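Local coordinates for protein EvdMO1 (PDB 5T39) that probably transfers methyl groups from S-adenosylmethionine to a sugar-containing substrate or intermediate in everninomicin biosynthesis, through its Rossmann-like methyltransferase domain, at residues G151-V156 against A161-A166; I173-H178 against A219-A224; R78-G83 against L136-L141. All coordinates share one frame; numbering follows the deposited sequence.

Interaction 1. Residues G151-V156 against A161-A166; sequences GLLYHV and ALLKDA. With SAH (S-adenosyl-L-homocysteine), chain B.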
loop_
_atom_site.group_PDB
_atom_site.type_symbol
_atom_site.label_atom_id
_atom_site.label_comp_id
_atom_site.label_asym_id
_atom_site.label_seq_id
_atom_site.Cartn_x
_atom_site.Cartn_y
_atom_site.Cartn_z
ATOM N N GLY A 151 3.714 -0.616 -2.994
ATOM C CA GLY A 151 4.003 0.726 -3.447
ATOM C C GLY A 151 4.419 1.694 -2.360
ATOM O O GLY A 151 4.319 2.903 -2.564
ATOM N N LEU A 152 4.917 1.196 -1.227
ATOM C CA LEU A 152 5.135 2.032 -0.054
ATOM C C LEU A 152 6.543 1.924 0.522
ATOM O O LEU A 152 7.074 2.911 1.043
ATOM C CB LEU A 152 4.122 1.685 1.037
ATOM C CG LEU A 152 4.212 2.499 2.336
ATOM C CD1 LEU A 152 4.052 3.984 2.072
ATOM C CD2 LEU A 152 3.171 2.006 3.325
ATOM N N LEU A 153 7.155 0.740 0.468
ATOM C CA LEU A 153 8.379 0.516 1.232
ATOM C C LEU A 153 9.501 1.445 0.799
ATOM O O LEU A 153 10.380 1.761 1.611
ATOM C CB LEU A 153 8.807 -0.950 1.095
ATOM C CG LEU A 153 9.884 -1.406 2.070
ATOM C CD1 LEU A 153 9.390 -1.447 3.484
ATOM C CD2 LEU A 153 10.439 -2.767 1.682
ATOM N N TYR A 154 9.505 1.861 -0.469
ATOM C CA TYR A 154 10.517 2.750 -1.026
ATOM C C TYR A 154 10.157 4.223 -0.854
ATOM O O TYR A 154 10.819 5.088 -1.444
ATOM C CB TYR A 154 10.804 2.392 -2.488
ATOM C CG TYR A 154 9.587 2.321 -3.361
ATOM C CD1 TYR A 154 8.833 1.155 -3.436
ATOM C CD2 TYR A 154 9.180 3.411 -4.112
ATOM C CE1 TYR A 154 7.713 1.084 -4.232
ATOM C CE2 TYR A 154 8.065 3.347 -4.916
ATOM C CZ TYR A 154 7.331 2.176 -4.970
ATOM O OH TYR A 154 6.207 2.109 -5.766
ATOM N N HIS A 155 9.165 4.523 -0.020
ATOM C CA HIS A 155 8.793 5.886 0.345
ATOM C C HIS A 155 9.081 6.211 1.808
ATOM O O HIS A 155 8.632 7.258 2.294
ATOM C CB HIS A 155 7.314 6.149 0.055
ATOM C CG HIS A 155 6.965 6.126 -1.397
ATOM N ND1 HIS A 155 7.475 7.035 -2.297
ATOM C CD2 HIS A 155 6.128 5.331 -2.108
ATOM C CE1 HIS A 155 6.973 6.798 -3.496
ATOM N NE2 HIS A 155 6.159 5.763 -3.411
ATOM N N VAL A 156 9.825 5.360 2.521
ATOM C CA VAL A 156 10.126 5.590 3.929
ATOM C C VAL A 156 11.635 5.615 4.152
ATOM O O VAL A 156 12.426 5.120 3.347
ATOM C CB VAL A 156 9.431 4.574 4.869
ATOM C CG1 VAL A 156 7.911 4.592 4.650
ATOM C CG2 VAL A 156 9.988 3.173 4.692
ATOM N N ALA A 161 12.067 -1.003 9.548
ATOM C CA ALA A 161 11.181 -0.720 10.665
ATOM C C ALA A 161 9.724 -0.853 10.265
ATOM O O ALA A 161 8.896 -1.231 11.096
ATOM C CB ALA A 161 11.479 0.665 11.217
ATOM N N LEU A 162 9.382 -0.523 9.022
ATOM C CA LEU A 162 8.017 -0.736 8.562
ATOM C C LEU A 162 7.691 -2.229 8.537
ATOM O O LEU A 162 6.582 -2.644 8.900
ATOM C CB LEU A 162 7.825 -0.092 7.185
ATOM C CG LEU A 162 6.408 -0.156 6.636
ATOM C CD1 LEU A 162 5.414 0.454 7.609
ATOM C CD2 LEU A 162 6.354 0.530 5.277
ATOM N N LEU A 163 8.653 -3.056 8.126
ATOM C CA LEU A 163 8.438 -4.493 8.145
ATOM C C LEU A 163 8.262 -5.004 9.570
ATOM O O LEU A 163 7.411 -5.861 9.824
ATOM C CB LEU A 163 9.587 -5.200 7.431
ATOM C CG LEU A 163 9.748 -4.832 5.956
ATOM C CD1 LEU A 163 10.987 -5.487 5.388
ATOM C CD2 LEU A 163 8.523 -5.187 5.118
ATOM N N LYS A 164 9.061 -4.492 10.512
ATOM C CA LYS A 164 8.865 -4.850 11.915
ATOM C C LYS A 164 7.481 -4.452 12.398
ATOM O O LYS A 164 6.845 -5.195 13.156
ATOM C CB LYS A 164 9.911 -4.176 12.788
ATOM C CG LYS A 164 11.246 -4.846 12.779
ATOM C CD LYS A 164 12.222 -4.164 13.723
ATOM C CE LYS A 164 11.781 -4.262 15.177
ATOM N NZ LYS A 164 12.764 -3.640 16.113
ATOM N N ASP A 165 7.003 -3.277 11.994
ATOM C CA ASP A 165 5.672 -2.840 12.410
ATOM C C ASP A 165 4.588 -3.760 11.874
ATOM O O ASP A 165 3.631 -4.073 12.584
ATOM C CB ASP A 165 5.441 -1.400 11.971
ATOM C CG ASP A 165 5.971 -0.413 12.974
ATOM O OD1 ASP A 165 5.888 -0.722 14.183
ATOM O OD2 ASP A 165 6.460 0.660 12.562
ATOM N N ALA A 166 4.725 -4.218 10.633
ATOM C CA ALA A 166 3.770 -5.185 10.114
ATOM C C ALA A 166 3.771 -6.455 10.956
ATOM O O ALA A 166 2.707 -7.001 11.267
ATOM C CB ALA A 166 4.094 -5.498 8.657
HETATM N N SAH B . -0.595 1.146 -2.276
HETATM C CA SAH B . -0.990 1.816 -3.513
HETATM C CB SAH B . -0.451 3.234 -3.598
HETATM C CG SAH B . 1.072 3.319 -3.588
HETATM S SD SAH B . 1.659 5.019 -3.802
HETATM C C SAH B . -0.492 1.023 -4.705
HETATM O O SAH B . -0.824 1.343 -5.852
HETATM O OXT SAH B . 0.259 0.069 -4.513
HETATM C "C5'" SAH B . 2.144 5.356 -2.089
HETATM C "C4'" SAH B . 0.983 5.706 -1.162
HETATM O "O4'" SAH B . 1.482 5.669 0.176
HETATM C "C3'" SAH B . 0.420 7.098 -1.403
HETATM O "O3'" SAH B . -0.981 7.146 -1.226
HETATM C "C2'" SAH B . 1.155 7.913 -0.351
HETATM O "O2'" SAH B . 0.557 9.140 0.029
HETATM C "C1'" SAH B . 1.242 6.916 0.793
HETATM N N9 SAH B . 2.316 7.171 1.751
HETATM C C8 SAH B . 3.610 7.533 1.474
HETATM N N7 SAH B . 4.314 7.637 2.617
HETATM C C5 SAH B . 3.457 7.351 3.632
HETATM C C6 SAH B . 3.611 7.318 5.016
HETATM N N6 SAH B . 4.749 7.617 5.636
HETATM N N1 SAH B . 2.534 6.970 5.775
HETATM C C2 SAH B . 1.339 6.683 5.182
HETATM N N3 SAH B . 1.129 6.724 3.833
HETATM C C4 SAH B . 2.210 7.048 3.097
#
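One methyl group, CD2 of L162, serves three side chains of the loop 151-156 at once, and one of them, L152, also touches S-adenosyl-L-homocysteine. L162 CD2 lies 4.0 Å from L152 CD2 and equally 4.0 Å from L153 CD1, with V156 CG1 a little farther off at 4.4 Å. With CG anti to the backbone N (chi1 -176°), L162 extends from the helix into this cluster, crossing L152 at nearly a right angle and sliding past L153 in the opposite direction. L153 CD1 also reaches L163 CD2, at 4.2 Å, so its tip bridges two successive helix residues.

L152 forks between two environments. Its CD2 faces the helix, while CD1 comes within 3.6 Å of the ribose oxygen O4' and of the adenine carbon C8 of S-adenosyl-L-homocysteine. G151, whose phi is positive (67°), makes the turn out of strand 146-150, and its backbone lies against the ligand, with G151 O 3.3 Å from C5'. H155, whose ND1 is hydrogen-bonded to E199, lies beside C5'. The arrangement is that of a Rossmann-like methyltransferase, where the loop after the fourth strand lines the cofactor pocket and leads into the next helix.

Interaction 2. Residues I173-H178 against A219-A224; sequences IYLSTH and ASLFAA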
loop_
_atom_site.group_PDB
_atom_site.type_symbol
_atom_site.label_atom_id
_atom_site.label_comp_id
_atom_site.label_asym_id
_atom_site.label_seq_id
_atom_site.Cartn_x
_atom_site.Cartn_y
_atom_site.Cartn_z
ATOM N N ILE A 173 2.439 -10.846 5.350
ATOM C CA ILE A 173 2.575 -9.613 4.584
ATOM C C ILE A 173 2.606 -9.943 3.101
ATOM O O ILE A 173 3.268 -10.892 2.670
ATOM C CB ILE A 173 3.815 -8.802 5.021
ATOM C CG1 ILE A 173 3.825 -7.411 4.358
ATOM C CG2 ILE A 173 5.119 -9.572 4.754
ATOM C CD1 ILE A 173 4.898 -6.498 4.901
ATOM N N TYR A 174 1.886 -9.154 2.313
ATOM C CA TYR A 174 1.978 -9.158 0.858
ATOM C C TYR A 174 2.715 -7.875 0.519
ATOM O O TYR A 174 2.181 -6.782 0.725
ATOM C CB TYR A 174 0.587 -9.196 0.242
ATOM C CG TYR A 174 0.534 -9.292 -1.262
ATOM C CD1 TYR A 174 0.193 -10.480 -1.889
ATOM C CD2 TYR A 174 0.811 -8.190 -2.057
ATOM C CE1 TYR A 174 0.120 -10.569 -3.264
ATOM C CE2 TYR A 174 0.732 -8.270 -3.433
ATOM C CZ TYR A 174 0.385 -9.467 -4.024
ATOM O OH TYR A 174 0.295 -9.589 -5.388
ATOM N N LEU A 175 3.961 -8.006 0.086
ATOM C CA LEU A 175 4.867 -6.878 -0.091
ATOM C C LEU A 175 5.190 -6.724 -1.568
ATOM O O LEU A 175 5.749 -7.635 -2.178
ATOM C CB LEU A 175 6.153 -7.127 0.698
ATOM C CG LEU A 175 7.240 -6.064 0.532
ATOM C CD1 LEU A 175 6.786 -4.750 1.158
ATOM C CD2 LEU A 175 8.542 -6.547 1.144
ATOM N N SER A 176 4.882 -5.560 -2.131
ATOM C CA SER A 176 5.274 -5.223 -3.494
ATOM C C SER A 176 6.137 -3.977 -3.396
ATOM O O SER A 176 5.689 -2.960 -2.852
ATOM C CB SER A 176 4.034 -4.974 -4.345
ATOM O OG SER A 176 4.381 -4.609 -5.665
ATOM N N THR A 177 7.386 -4.071 -3.859
ATOM C CA THR A 177 8.322 -2.976 -3.679
ATOM C C THR A 177 9.395 -3.004 -4.753
ATOM O O THR A 177 9.686 -4.041 -5.348
ATOM C CB THR A 177 8.977 -3.047 -2.286
ATOM O OG1 THR A 177 9.733 -1.856 -2.045
ATOM C CG2 THR A 177 9.852 -4.277 -2.114
ATOM N N HIS A 178 10.014 -1.847 -4.948
ATOM C CA HIS A 178 11.310 -1.804 -5.597
ATOM C C HIS A 178 12.425 -2.084 -4.594
ATOM O O HIS A 178 12.276 -1.909 -3.382
ATOM C CB HIS A 178 11.577 -0.426 -6.183
ATOM C CG HIS A 178 10.612 -0.022 -7.246
ATOM N ND1 HIS A 178 10.435 -0.741 -8.406
ATOM C CD2 HIS A 178 9.792 1.052 -7.338
ATOM C CE1 HIS A 178 9.532 -0.139 -9.160
ATOM N NE2 HIS A 178 9.129 0.953 -8.537
ATOM N N ALA A 219 19.859 -8.388 -0.724
ATOM C CA ALA A 219 20.216 -9.126 0.477
ATOM C C ALA A 219 19.663 -8.433 1.712
ATOM O O ALA A 219 19.206 -9.089 2.649
ATOM C CB ALA A 219 21.734 -9.266 0.583
ATOM N N SER A 220 19.713 -7.103 1.740
ATOM C CA SER A 220 19.229 -6.391 2.912
ATOM C C SER A 220 17.711 -6.434 3.005
ATOM O O SER A 220 17.174 -6.464 4.113
ATOM C CB SER A 220 19.731 -4.951 2.910
ATOM O OG SER A 220 21.144 -4.921 2.998
ATOM N N LEU A 221 17.008 -6.429 1.869
ATOM C CA LEU A 221 15.561 -6.599 1.893
ATOM C C LEU A 221 15.187 -7.940 2.501
ATOM O O LEU A 221 14.307 -8.017 3.367
ATOM C CB LEU A 221 14.994 -6.461 0.481
ATOM C CG LEU A 221 13.504 -6.761 0.353
ATOM C CD1 LEU A 221 12.669 -5.807 1.193
ATOM C CD2 LEU A 221 13.087 -6.719 -1.107
ATOM N N PHE A 222 15.838 -9.015 2.054
ATOM C CA PHE A 222 15.521 -10.333 2.593
ATOM C C PHE A 222 15.935 -10.437 4.055
ATOM O O PHE A 222 15.205 -11.028 4.860
ATOM C CB PHE A 222 16.118 -11.432 1.711
ATOM C CG PHE A 222 15.259 -11.747 0.523
ATOM C CD1 PHE A 222 14.524 -12.918 0.478
ATOM C CD2 PHE A 222 15.134 -10.860 -0.531
ATOM C CE1 PHE A 222 13.699 -13.205 -0.598
ATOM C CE2 PHE A 222 14.284 -11.129 -1.592
ATOM C CZ PHE A 222 13.568 -12.310 -1.623
ATOM N N ALA A 223 17.081 -9.857 4.423
ATOM C CA ALA A 223 17.466 -9.853 5.829
ATOM C C ALA A 223 16.460 -9.087 6.679
ATOM O O ALA A 223 16.121 -9.514 7.783
ATOM C CB ALA A 223 18.867 -9.269 6.000
ATOM N N ALA A 224 15.973 -7.946 6.180
ATOM C CA ALA A 224 15.011 -7.150 6.941
ATOM C C ALA A 224 13.700 -7.903 7.130
ATOM O O ALA A 224 13.086 -7.838 8.199
ATOM C CB ALA A 224 14.770 -5.820 6.235
#
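Helix 218-228 packs against the central sheet of the Rossmann-like methyltransferase fold, and here it meets strand 172-180 through a single leucine. L221 divides its two methyl groups between two strand residues: CD1 lies 4.2 Å from L175 CD2, and CD2 lies 4.2 Å from T177 CG2. L175 and T177, two apart on the strand, both direct their CB toward the helix. L221 and L175 slide past one another in opposite directions, whereas L221 and T177 meet tip to tip, methyl against methyl.

The rotation of T177 decides which branch faces the helix. OG1 stands anti to the backbone N (chi1 -171°), placing CG2 between the backbone N and the carbonyl carbon and presenting it to L221. The hydroxyl donates to H178 O at 2.9 Å, with the donor tilted 18° from the carbonyl plane. L153, from the loop after strand 146-150, touches both T177 and L221, adding a third apolar partner to the junction. Backbone separation is wide, with the CA atoms of T177 and L221 9.8 Å apart. The contact between strand and helix therefore rests on van der Waals contact between methyl groups, while the threonine's polar atom is satisfied within its own strand, and a methyl group is what it offers the helix.

Interaction 3. Residues R78-G83 against L136-L141; sequences RILELG and LDFATL. With SAH (S-adenosyl-L-homocysteine), chain B.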
loop_
_atom_site.group_PDB
_atom_site.type_symbol
_atom_site.label_atom_id
_atom_site.label_comp_id
_atom_site.label_asym_id
_atom_site.label_seq_id
_atom_site.Cartn_x
_atom_site.Cartn_y
_atom_site.Cartn_z
ATOM N N ARG A 78 -9.614 -9.992 8.534
ATOM C CA ARG A 78 -9.287 -8.658 9.014
ATOM C C ARG A 78 -7.939 -8.288 8.404
ATOM O O ARG A 78 -6.945 -8.947 8.716
ATOM C CB ARG A 78 -9.213 -8.704 10.544
ATOM C CG ARG A 78 -8.857 -7.419 11.254
ATOM C CD ARG A 78 -9.971 -6.413 11.240
ATOM N NE ARG A 78 -9.560 -5.145 11.831
ATOM C CZ ARG A 78 -10.127 -3.985 11.530
ATOM N NH1 ARG A 78 -11.109 -3.956 10.642
ATOM N NH2 ARG A 78 -9.702 -2.859 12.081
ATOM N N ILE A 79 -7.905 -7.263 7.550
ATOM C CA ILE A 79 -6.734 -6.911 6.760
ATOM C C ILE A 79 -6.337 -5.477 7.052
ATOM O O ILE A 79 -7.200 -4.603 7.171
ATOM C CB ILE A 79 -7.058 -7.059 5.251
ATOM C CG1 ILE A 79 -7.417 -8.506 4.905
ATOM C CG2 ILE A 79 -5.880 -6.604 4.381
ATOM C CD1 ILE A 79 -7.962 -8.666 3.508
ATOM N N LEU A 80 -5.033 -5.229 7.102
ATOM C CA LEU A 80 -4.473 -3.889 7.203
ATOM C C LEU A 80 -3.817 -3.554 5.873
ATOM O O LEU A 80 -2.947 -4.306 5.418
ATOM C CB LEU A 80 -3.427 -3.836 8.324
ATOM C CG LEU A 80 -2.697 -2.508 8.510
ATOM C CD1 LEU A 80 -3.669 -1.405 8.892
ATOM C CD2 LEU A 80 -1.615 -2.660 9.567
ATOM N N GLU A 81 -4.205 -2.437 5.263
ATOM C CA GLU A 81 -3.593 -1.964 4.029
ATOM C C GLU A 81 -2.832 -0.679 4.325
ATOM O O GLU A 81 -3.386 0.263 4.903
ATOM C CB GLU A 81 -4.644 -1.708 2.952
ATOM C CG GLU A 81 -4.035 -1.103 1.701
ATOM C CD GLU A 81 -5.049 -0.571 0.751
ATOM O OE1 GLU A 81 -4.639 -0.210 -0.378
ATOM O OE2 GLU A 81 -6.227 -0.475 1.132
ATOM N N LEU A 82 -1.569 -0.634 3.920
ATOM C CA LEU A 82 -0.711 0.521 4.169
ATOM C C LEU A 82 -0.517 1.332 2.891
ATOM O O LEU A 82 -0.089 0.804 1.870
ATOM C CB LEU A 82 0.645 0.045 4.691
ATOM C CG LEU A 82 0.571 -0.823 5.945
ATOM C CD1 LEU A 82 1.956 -1.248 6.360
ATOM C CD2 LEU A 82 -0.134 -0.115 7.084
ATOM N N GLY A 83 -0.781 2.628 2.958
ATOM C CA GLY A 83 -0.650 3.482 1.789
ATOM C C GLY A 83 -1.790 3.320 0.804
ATOM O O GLY A 83 -1.574 3.029 -0.378
ATOM N N LEU A 136 3.414 6.159 13.466
ATOM C CA LEU A 136 2.280 5.520 14.112
ATOM C C LEU A 136 2.737 4.423 15.066
ATOM O O LEU A 136 3.632 3.634 14.745
ATOM C CB LEU A 136 1.420 4.898 13.022
ATOM C CG LEU A 136 0.209 4.082 13.451
ATOM C CD1 LEU A 136 -0.820 4.957 14.124
ATOM C CD2 LEU A 136 -0.391 3.374 12.245
ATOM N N ASP A 137 2.060 4.319 16.208
ATOM C CA ASP A 137 2.239 3.191 17.124
ATOM C C ASP A 137 1.355 2.047 16.637
ATOM O O ASP A 137 0.147 2.033 16.873
ATOM C CB ASP A 137 1.857 3.612 18.538
ATOM C CG ASP A 137 2.033 2.496 19.547
ATOM O OD1 ASP A 137 2.413 1.372 19.141
ATOM O OD2 ASP A 137 1.794 2.741 20.751
ATOM N N PHE A 138 1.956 1.087 15.931
ATOM C CA PHE A 138 1.174 -0.001 15.358
ATOM C C PHE A 138 0.522 -0.874 16.422
ATOM O O PHE A 138 -0.453 -1.562 16.114
ATOM C CB PHE A 138 2.040 -0.860 14.428
ATOM C CG PHE A 138 2.175 -0.322 13.020
ATOM C CD1 PHE A 138 2.802 0.890 12.762
ATOM C CD2 PHE A 138 1.706 -1.070 11.947
ATOM C CE1 PHE A 138 2.939 1.340 11.462
ATOM C CE2 PHE A 138 1.839 -0.625 10.656
ATOM C CZ PHE A 138 2.454 0.588 10.409
ATOM N N ALA A 139 1.033 -0.870 17.657
ATOM C CA ALA A 139 0.426 -1.657 18.727
ATOM C C ALA A 139 -0.968 -1.170 19.097
ATOM O O ALA A 139 -1.666 -1.859 19.841
ATOM C CB ALA A 139 1.326 -1.653 19.967
ATOM N N THR A 140 -1.397 -0.012 18.599
ATOM C CA THR A 140 -2.748 0.479 18.844
ATOM C C THR A 140 -3.774 -0.086 17.872
ATOM O O THR A 140 -4.966 0.184 18.040
ATOM C CB THR A 140 -2.799 2.010 18.733
ATOM O OG1 THR A 140 -2.491 2.415 17.393
ATOM C CG2 THR A 140 -1.838 2.676 19.712
ATOM N N LEU A 141 -3.355 -0.840 16.860
ATOM C CA LEU A 141 -4.249 -1.220 15.775
ATOM C C LEU A 141 -4.920 -2.574 15.960
ATOM O O LEU A 141 -5.829 -2.904 15.194
ATOM C CB LEU A 141 -3.484 -1.238 14.455
ATOM C CG LEU A 141 -2.789 0.051 14.035
ATOM C CD1 LEU A 141 -2.020 -0.193 12.745
ATOM C CD2 LEU A 141 -3.789 1.180 13.889
HETATM N N SAH B . -0.595 1.146 -2.276
HETATM C CA SAH B . -0.990 1.816 -3.513
HETATM C CB SAH B . -0.451 3.234 -3.598
HETATM C CG SAH B . 1.072 3.319 -3.588
HETATM S SD SAH B . 1.659 5.019 -3.802
HETATM C C SAH B . -0.492 1.023 -4.705
HETATM O O SAH B . -0.824 1.343 -5.852
HETATM O OXT SAH B . 0.259 0.069 -4.513
HETATM C "C5'" SAH B . 2.144 5.356 -2.089
HETATM C "C4'" SAH B . 0.983 5.706 -1.162
HETATM O "O4'" SAH B . 1.482 5.669 0.176
HETATM C "C3'" SAH B . 0.420 7.098 -1.403
HETATM O "O3'" SAH B . -0.981 7.146 -1.226
HETATM C "C2'" SAH B . 1.155 7.913 -0.351
HETATM O "O2'" SAH B . 0.557 9.140 0.029
HETATM C "C1'" SAH B . 1.242 6.916 0.793
HETATM N N9 SAH B . 2.316 7.171 1.751
HETATM C C8 SAH B . 3.610 7.533 1.474
HETATM N N7 SAH B . 4.314 7.637 2.617
HETATM C C5 SAH B . 3.457 7.351 3.632
HETATM C C6 SAH B . 3.611 7.318 5.016
HETATM N N6 SAH B . 4.749 7.617 5.636
HETATM N N1 SAH B . 2.534 6.970 5.775
HETATM C C2 SAH B . 1.339 6.683 5.182
HETATM N N3 SAH B . 1.129 6.724 3.833
HETATM C C4 SAH B . 2.210 7.048 3.097
#
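L80 CD2 sits where two side chains of the segment 136-141 converge, 4.0 Å from L141 CD1 and 4.2 Å from F138 CE2. The same ring carbon, F138 CE2, meets L82 CD2 at 4.1 Å, so one corner of the phenyl ring touches both strand leucines. L80 crosses L141 at about a right angle, and L82 and F138 approach from opposite directions. The two leucines reach the ring by different torsions: L80 has CG anti to the backbone N (chi1 177°), whereas L82 has it anti to the carbonyl carbon (chi1 -56°). Both methyl groups come at the ring obliquely. One face of the ring is taken by L136 CD2, displaced toward the rim, and L136 O lies in the ring plane at its edge.

Strand 78-82 is the first of the seven-stranded sheet and lies between strands 100-105 and 146-150, the central place it holds in Rossmann-like methyltransferases. At its C-terminal end the chain turns, with positive phi, into G83, the start of the glycine-containing loop that meets the cofactor in this family. G83 O accepts a hydrogen bond of 2.8 Å from the amino nitrogen N of S-adenosyl-L-homocysteine.

In the partner segment, a short 3-10 turn carries F138 and presents its ring to the strand. D137 holds this turn from both its side chain and its backbone. Its OD1 accepts from A139 N at 3.0 Å in an Asx turn, the donor lying 45° out of the carboxylate plane. D137 O takes two donors from one residue, T140 N and T140 OG1, the hydroxyl at 2.7 Å. Farther out, V169 of helix 159-169 touches both L80 and F138, and D165 of that helix also packs on F138.

Overall arrangement
All three contacts are buried and join their segments through aliphatic or aromatic carbon, but they differ in what lies beside them. Every touching residue of interactions 1 and 2 is buried, whereas L141 in interaction 3 is partly exposed. Interactions 1 and 3 both border the S-adenosyl-L-homocysteine site, and they meet where L152 and L162 pack on L82. Interaction 2 is the most sparing, burying 86 Å² against 203 Å² in interaction 1, and lies away from the ligand. A probable backbone bond from G151 N to S176 O ties it to interaction 1. Interactions 2 and 3, with centres about 18 Å apart, do not touch; each packs on a different strand of the same sheet, and helix 159-169 borders both.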